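Local structure of 433aa long hypothetical phosphoribosylglycinamide formyl transferase (Pyrococcus horikoshii, 2DWC) at residues R8-T13 with S18-L23; R125-K130 with D268-L273; L366-A371 with A404-H409. The protein binds ADP in this model and belongs to the ATP-grasp proteins, combining preATP-grasp, ATP-grasp and PurT-type C-terminal domains. All coordinates share one frame; numbering follows the deposited sequence.

Interaction 1 (R8-T13 with S18-L23); sequences RDELGT and SAQKIL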
# COMPACT_ATOMS: atom_id res chain seq x y z
N ARG B 8 -8.63 -19.41 9.20
CA ARG B 8 -7.52 -19.77 8.32
C ARG B 8 -6.15 -19.58 8.95
O ARG B 8 -5.84 -18.52 9.48
CB ARG B 8 -7.61 -18.88 7.05
CG ARG B 8 -6.45 -19.08 6.12
CD ARG B 8 -6.66 -18.20 4.86
NE ARG B 8 -7.72 -18.77 4.00
CZ ARG B 8 -7.54 -19.81 3.19
NH1 ARG B 8 -6.34 -20.44 3.09
NH2 ARG B 8 -8.57 -20.25 2.49
N ASP B 9 -5.34 -20.62 8.85
CA ASP B 9 -3.99 -20.59 9.40
C ASP B 9 -2.94 -20.65 8.30
O ASP B 9 -1.75 -20.56 8.58
CB ASP B 9 -3.79 -21.83 10.30
CG ASP B 9 -2.47 -21.83 11.04
OD1 ASP B 9 -2.22 -20.87 11.80
OD2 ASP B 9 -1.69 -22.80 10.87
N GLU B 10 -3.38 -20.76 7.05
CA GLU B 10 -2.40 -20.96 5.98
C GLU B 10 -2.75 -20.17 4.73
O GLU B 10 -3.92 -19.88 4.49
CB GLU B 10 -2.37 -22.48 5.62
CG GLU B 10 -1.49 -22.93 4.47
CD GLU B 10 -2.20 -22.90 3.10
OE1 GLU B 10 -3.42 -22.70 3.04
OE2 GLU B 10 -1.51 -23.09 2.08
N LEU B 11 -1.72 -19.82 3.98
CA LEU B 11 -1.89 -19.18 2.68
C LEU B 11 -0.87 -19.75 1.74
O LEU B 11 0.31 -19.97 2.11
CB LEU B 11 -1.64 -17.65 2.75
CG LEU B 11 -2.76 -16.77 3.32
CD1 LEU B 11 -2.23 -15.33 3.45
CD2 LEU B 11 -4.00 -16.82 2.44
N GLY B 12 -1.32 -19.98 0.51
CA GLY B 12 -0.46 -20.39 -0.58
C GLY B 12 0.02 -19.19 -1.38
O GLY B 12 -0.02 -18.05 -0.90
N THR B 13 0.44 -19.43 -2.62
CA THR B 13 1.06 -18.38 -3.46
C THR B 13 0.38 -18.17 -4.78
O THR B 13 0.21 -19.11 -5.54
CB THR B 13 2.55 -18.78 -3.73
OG1 THR B 13 3.24 -18.83 -2.48
CG2 THR B 13 3.32 -17.73 -4.61
N SER B 18 -0.96 -23.49 -5.33
CA SER B 18 -1.33 -23.40 -3.89
C SER B 18 -2.09 -22.09 -3.61
O SER B 18 -2.52 -21.80 -2.49
CB SER B 18 -0.09 -23.45 -2.99
OG SER B 18 0.76 -22.33 -3.20
N ALA B 19 -2.33 -21.29 -4.64
CA ALA B 19 -2.98 -20.01 -4.42
C ALA B 19 -4.37 -19.96 -3.84
O ALA B 19 -5.21 -20.84 -4.14
CB ALA B 19 -3.06 -19.25 -5.78
N GLN B 20 -4.62 -18.93 -3.01
CA GLN B 20 -5.98 -18.60 -2.58
C GLN B 20 -6.36 -17.54 -3.66
O GLN B 20 -5.48 -16.94 -4.26
CB GLN B 20 -6.03 -17.94 -1.23
CG GLN B 20 -6.23 -19.03 -0.15
CD GLN B 20 -4.96 -19.86 -0.04
OE1 GLN B 20 -3.88 -19.30 0.03
NE2 GLN B 20 -5.10 -21.19 -0.07
N LYS B 21 -7.66 -17.31 -3.87
CA LYS B 21 -8.07 -16.39 -4.95
C LYS B 21 -9.33 -15.61 -4.56
O LYS B 21 -10.27 -16.18 -3.99
CB LYS B 21 -8.39 -17.24 -6.21
CG LYS B 21 -8.76 -16.39 -7.46
CD LYS B 21 -9.30 -17.33 -8.56
CE LYS B 21 -8.18 -18.24 -9.03
NZ LYS B 21 -8.68 -19.19 -10.10
N ILE B 22 -9.31 -14.31 -4.79
CA ILE B 22 -10.53 -13.53 -4.55
C ILE B 22 -11.07 -13.07 -5.89
O ILE B 22 -10.29 -12.89 -6.83
CB ILE B 22 -10.27 -12.29 -3.67
CG1 ILE B 22 -9.24 -11.34 -4.33
CG2 ILE B 22 -9.82 -12.77 -2.26
CD1 ILE B 22 -9.05 -10.03 -3.50
N LEU B 23 -12.40 -12.89 -5.97
CA LEU B 23 -13.05 -12.45 -7.19
C LEU B 23 -13.75 -11.13 -6.82
O LEU B 23 -14.70 -11.13 -6.02
CB LEU B 23 -14.09 -13.50 -7.65
CG LEU B 23 -14.79 -13.11 -8.95
CD1 LEU B 23 -13.81 -13.08 -10.13
CD2 LEU B 23 -15.91 -14.13 -9.22
O HOH W 1 -8.05 -21.98 -0.04
O HOH W 2 -2.76 -23.21 -0.21

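Interaction 2 (R125-K130 with D268-L273); sequences RETLVK and DVLGGL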
# COMPACT_ATOMS: atom_id res chain seq x y z
N ARG B 125 -34.57 -0.60 6.26
CA ARG B 125 -35.15 0.13 7.39
C ARG B 125 -35.88 -0.82 8.32
O ARG B 125 -35.73 -0.75 9.54
CB ARG B 125 -36.08 1.25 6.89
CG ARG B 125 -36.69 2.13 8.01
CD ARG B 125 -35.67 2.65 9.05
NE ARG B 125 -34.61 3.50 8.48
CZ ARG B 125 -34.60 4.83 8.51
NH1 ARG B 125 -35.60 5.48 9.09
NH2 ARG B 125 -33.57 5.50 8.02
N GLU B 126 -36.67 -1.74 7.77
CA GLU B 126 -37.38 -2.67 8.64
C GLU B 126 -36.41 -3.58 9.40
O GLU B 126 -36.67 -3.98 10.54
CB GLU B 126 -38.38 -3.50 7.83
CG GLU B 126 -39.53 -2.64 7.25
CD GLU B 126 -40.16 -1.74 8.32
OE1 GLU B 126 -40.07 -0.49 8.20
OE2 GLU B 126 -40.74 -2.27 9.29
N THR B 127 -35.28 -3.91 8.77
CA THR B 127 -34.29 -4.73 9.45
C THR B 127 -33.73 -3.96 10.65
O THR B 127 -33.57 -4.52 11.74
CB THR B 127 -33.15 -5.15 8.47
OG1 THR B 127 -33.71 -5.97 7.43
CG2 THR B 127 -32.05 -5.95 9.20
N LEU B 128 -33.42 -2.67 10.44
CA LEU B 128 -32.90 -1.87 11.54
C LEU B 128 -33.90 -1.69 12.67
O LEU B 128 -33.54 -1.76 13.83
CB LEU B 128 -32.49 -0.47 11.06
CG LEU B 128 -31.03 -0.28 10.60
CD1 LEU B 128 -30.61 -1.42 9.70
CD2 LEU B 128 -30.89 1.07 9.89
N VAL B 129 -35.16 -1.43 12.31
CA VAL B 129 -36.17 -1.19 13.33
C VAL B 129 -36.69 -2.46 14.00
O VAL B 129 -36.70 -2.54 15.22
CB VAL B 129 -37.39 -0.41 12.72
CG1 VAL B 129 -38.46 -0.19 13.81
CG2 VAL B 129 -36.92 0.93 12.14
N LYS B 130 -37.09 -3.45 13.21
CA LYS B 130 -37.65 -4.69 13.77
C LYS B 130 -36.65 -5.73 14.27
O LYS B 130 -36.90 -6.38 15.28
CB LYS B 130 -38.57 -5.39 12.76
CG LYS B 130 -39.61 -4.50 12.11
CD LYS B 130 -40.51 -3.86 13.14
CE LYS B 130 -41.54 -2.95 12.46
NZ LYS B 130 -42.26 -2.07 13.43
N ASP B 268 -24.69 -7.76 13.91
CA ASP B 268 -25.08 -9.08 14.45
C ASP B 268 -26.27 -9.61 13.63
O ASP B 268 -26.40 -10.82 13.41
CB ASP B 268 -25.52 -8.95 15.92
CG ASP B 268 -24.35 -8.88 16.89
OD1 ASP B 268 -24.62 -8.57 18.07
OD2 ASP B 268 -23.17 -9.10 16.49
N VAL B 269 -27.18 -8.72 13.22
CA VAL B 269 -28.31 -9.17 12.40
C VAL B 269 -27.89 -9.52 10.95
O VAL B 269 -28.33 -10.54 10.40
CB VAL B 269 -29.42 -8.11 12.34
CG1 VAL B 269 -30.48 -8.52 11.31
CG2 VAL B 269 -30.07 -7.97 13.74
N LEU B 270 -27.05 -8.68 10.33
CA LEU B 270 -26.67 -8.97 8.95
C LEU B 270 -25.80 -10.22 8.85
O LEU B 270 -25.94 -11.00 7.91
CB LEU B 270 -25.98 -7.74 8.30
CG LEU B 270 -26.91 -6.51 8.19
CD1 LEU B 270 -26.11 -5.33 7.64
CD2 LEU B 270 -28.13 -6.83 7.26
N GLY B 271 -24.90 -10.41 9.83
CA GLY B 271 -24.06 -11.60 9.89
C GLY B 271 -22.95 -11.66 8.85
O GLY B 271 -22.60 -10.63 8.28
N GLY B 272 -22.41 -12.87 8.63
CA GLY B 272 -21.35 -13.07 7.65
C GLY B 272 -19.98 -12.66 8.15
O GLY B 272 -19.73 -12.57 9.36
N LEU B 273 -19.06 -12.43 7.21
CA LEU B 273 -17.71 -11.94 7.58
C LEU B 273 -17.42 -10.76 6.66
O LEU B 273 -17.84 -10.76 5.52
CB LEU B 273 -16.59 -12.96 7.32
CG LEU B 273 -16.67 -14.31 8.05
CD1 LEU B 273 -15.50 -15.19 7.56
CD2 LEU B 273 -16.60 -14.05 9.58

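Interaction 3 (L366-A371 with A404-H409); sequences LSVPNA and AEMVAH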
# COMPACT_ATOMS: atom_id res chain seq x y z
N LEU B 366 2.14 18.26 -4.26
CA LEU B 366 2.97 17.21 -3.65
C LEU B 366 4.13 17.74 -2.82
O LEU B 366 4.98 16.98 -2.37
CB LEU B 366 3.44 16.20 -4.73
CG LEU B 366 2.26 15.55 -5.49
CD1 LEU B 366 2.82 14.42 -6.38
CD2 LEU B 366 1.23 14.93 -4.52
N SER B 367 4.17 19.06 -2.63
CA SER B 367 5.21 19.68 -1.79
C SER B 367 4.62 19.92 -0.38
O SER B 367 5.34 20.27 0.57
CB SER B 367 5.67 21.02 -2.41
OG SER B 367 6.57 20.82 -3.49
N VAL B 368 3.32 19.75 -0.24
CA VAL B 368 2.64 19.90 1.06
C VAL B 368 3.03 18.74 1.97
O VAL B 368 2.82 17.54 1.65
CB VAL B 368 1.11 19.94 0.88
CG1 VAL B 368 0.39 20.03 2.25
CG2 VAL B 368 0.73 21.13 -0.04
N PRO B 369 3.61 19.04 3.14
CA PRO B 369 4.02 17.95 4.04
C PRO B 369 2.84 17.23 4.70
O PRO B 369 1.75 17.82 4.89
CB PRO B 369 4.92 18.65 5.08
CG PRO B 369 4.41 20.04 5.09
CD PRO B 369 4.09 20.36 3.63
N ASN B 370 3.07 15.95 5.00
CA ASN B 370 2.07 15.11 5.67
C ASN B 370 0.81 14.93 4.85
O ASN B 370 -0.30 14.93 5.38
CB ASN B 370 1.69 15.70 7.04
CG ASN B 370 2.90 15.92 7.94
OD1 ASN B 370 3.89 15.22 7.85
ND2 ASN B 370 2.80 16.90 8.85
N ALA B 371 0.97 14.85 3.53
CA ALA B 371 -0.16 14.59 2.67
C ALA B 371 0.37 13.93 1.41
O ALA B 371 1.58 13.92 1.15
CB ALA B 371 -0.85 15.87 2.28
N ALA B 404 -6.09 18.18 3.54
CA ALA B 404 -6.55 17.32 2.43
C ALA B 404 -7.34 18.17 1.45
O ALA B 404 -7.20 18.05 0.24
CB ALA B 404 -7.44 16.15 2.97
N GLU B 405 -8.21 19.04 1.97
CA GLU B 405 -8.96 19.93 1.09
C GLU B 405 -8.05 20.83 0.27
O GLU B 405 -8.25 21.01 -0.95
CB GLU B 405 -9.92 20.79 1.90
CG GLU B 405 -10.78 21.69 1.06
CD GLU B 405 -11.69 22.55 1.92
OE1 GLU B 405 -11.27 22.94 3.03
OE2 GLU B 405 -12.83 22.83 1.49
N MET B 406 -7.04 21.44 0.92
CA MET B 406 -6.14 22.31 0.21
C MET B 406 -5.37 21.58 -0.89
O MET B 406 -5.23 22.09 -1.99
CB MET B 406 -5.17 22.97 1.21
CG MET B 406 -4.02 23.69 0.54
SD MET B 406 -2.92 24.48 1.75
CE MET B 406 -1.85 23.08 2.33
N VAL B 407 -4.87 20.38 -0.59
CA VAL B 407 -4.14 19.58 -1.59
C VAL B 407 -5.06 19.22 -2.77
O VAL B 407 -4.68 19.37 -3.94
CB VAL B 407 -3.55 18.28 -0.94
CG1 VAL B 407 -2.96 17.33 -2.03
CG2 VAL B 407 -2.43 18.67 0.04
N ALA B 408 -6.28 18.79 -2.49
CA ALA B 408 -7.18 18.46 -3.59
C ALA B 408 -7.43 19.67 -4.48
O ALA B 408 -7.46 19.56 -5.71
CB ALA B 408 -8.50 17.91 -3.07
N HIS B 409 -7.66 20.82 -3.85
CA HIS B 409 -7.93 22.03 -4.62
C HIS B 409 -6.76 22.57 -5.44
O HIS B 409 -6.97 23.42 -6.29
CB HIS B 409 -8.50 23.11 -3.68
CG HIS B 409 -9.90 22.81 -3.22
ND1 HIS B 409 -10.52 23.52 -2.21
CD2 HIS B 409 -10.80 21.89 -3.64
CE1 HIS B 409 -11.74 23.05 -2.03
NE2 HIS B 409 -11.94 22.06 -2.88

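Interaction 1 (R8-T13 with S18-L23)
Gly12 N donates to Gln20 OE1 over 2.7 Å in a nearly straight bond (168° at the hydrogen), lying in the amide plane on a lone pair of the oxygen. One residue along, Thr13 N reaches Ser18 OG at 3.0 Å. Together they tie the two ends of the short loop that leads into strand 21-25, an inner strand of the parallel, Rossmann-like sheet of the preATP-grasp domain. Glu10 and Leu11 meanwhile pair in an antiparallel ladder with a strand of the second subunit, and Ser18 OG also bonds to Pro357 O of that subunit.

The other end of the Gln20 amide is gripped by water: NE2 donates to one molecule that also receives Arg8 NH2, and to a second that donates to Glu10 OE2 (2.6 Å) and Ser18 O. With OE1 and NE2 both engaged, the amide cannot easily rotate. Arg8 comes in from the opposite direction. A bend at its chi3 (-73°) turns the guanidinium toward the backbone of Glu10, where NH1 donates to Glu10 O at 2.9 Å in the guanidinium plane and NE bonds to Leu322 O. One face of that group takes Gln20 CG, 3.3 Å above the plane and displaced from its centre, with guanidinium and amide tilted 40° apart. On the same side of the amide as Arg8, Leu11 CD2 lies 3.5 Å from Gln20 OE1. Gly12 lets the backbones close up: its CA sits 3.1 Å from Ser18 O in a CA-H...O contact.

Interaction 2 (R125-K130 with D268-L273)
With chi1 at -64°, Thr127 sends its methyl CG2 anti to the backbone N and out toward Val269, while OG1 turns beside that N and bonds back to Arg123 O within its own helix. Val269 answers with chi1 of 172°, which extends CG1 away from its own N and brings it to 3.7 Å from Thr127 CG2. The side chains pass alongside one another, running opposite ways, and a single methyl of each makes the contact. Leu270 adds a looser flank, its CD2 lying 4.5 Å from Thr127 CG2.

Helices 121-132 and 253-270 of the ATP-grasp domain meet here, the second at its C-terminal end, and the CA atoms of Thr127 and Val269 stand 8.0 Å apart. Both also rest on strand 286-293: Leu128 packs on Ala289 and Leu270 on Val292. Only carbon atoms meet across the contact; the hydroxyl of Thr127 is used within its own helix. Arg125, a turn before Val129, faces another way: NH1 bonds to Ser137 OG, and Ser137 lines the ADP pocket, as does Arg121 earlier in the same helix. Past Leu270 the chain breaks from helical geometry at Gly271, whose phi is positive (72°), and Asn111 ND2 bonds to the carbonyl O of Leu270.

Interaction 3 (L366-A371 with A404-H409)
Val407 CG2 is the bump and the loop supplies its hollow: the methyl lodges between Val368 and Ala371, 3.8 Å from Val368 CG1, 3.9 Å from Val368 CB and 3.9 Å from Ala371 CB. Val368 presents its forked end to the helix. Its other methyl, CG2, lies 4.0 Å from the same Val407 CG2, so the Val407 methyl meets both prongs and the branch point between them.

Met406, one residue earlier on the helix, closes the outer side. Its chain runs out extended and then bends at chi3 (81°), which carries CE over the Val368 fork, 3.8 Å from CG1 and 4.0 Å from CG2. Val368 thus meets two neighbours on adjacent sides, the thioether methyl of Met406 and the branched end of Val407, with Val407 buried and Met406 exposed.

This is the C-terminal PurT-type domain, where helix 397-409 lies against a sheet and loop 366-371 packs against one side of the helix. The same Val407 touches Val373 and Ala390 on strands 371-375 and 386-393, and Ala404, a turn back, sits on Ala392; the small side chains are consistent with a close approach. Ala371 begins the first of those strands and also packs on Ala392. In the loop, Asn370 takes a positive phi (62°), and Pro369 O receives a hydrogen bond from Lys403 NZ of the helix.

The three contacts fall one after another along the chain, and none touches another. Interactions 1 and 2 come closest, with nearest atoms about 8 Å apart and centres 30 Å apart; interaction 3 lies 37 Å from interaction 1 and 39 Å from interaction 2, centre to centre. Interaction 2 is the one whose first helix also contributes to the ADP pocket. Interactions 1 and 3 instead meet the second subunit: Asp9 of interaction 1 bonds to Gly361 and Val363 of that subunit, just ahead of its own copy of loop 366-371, and Leu11 packs on Leu362 there, while in interaction 3 Ser367 OG bonds to Glu221 OE1 of the second subunit.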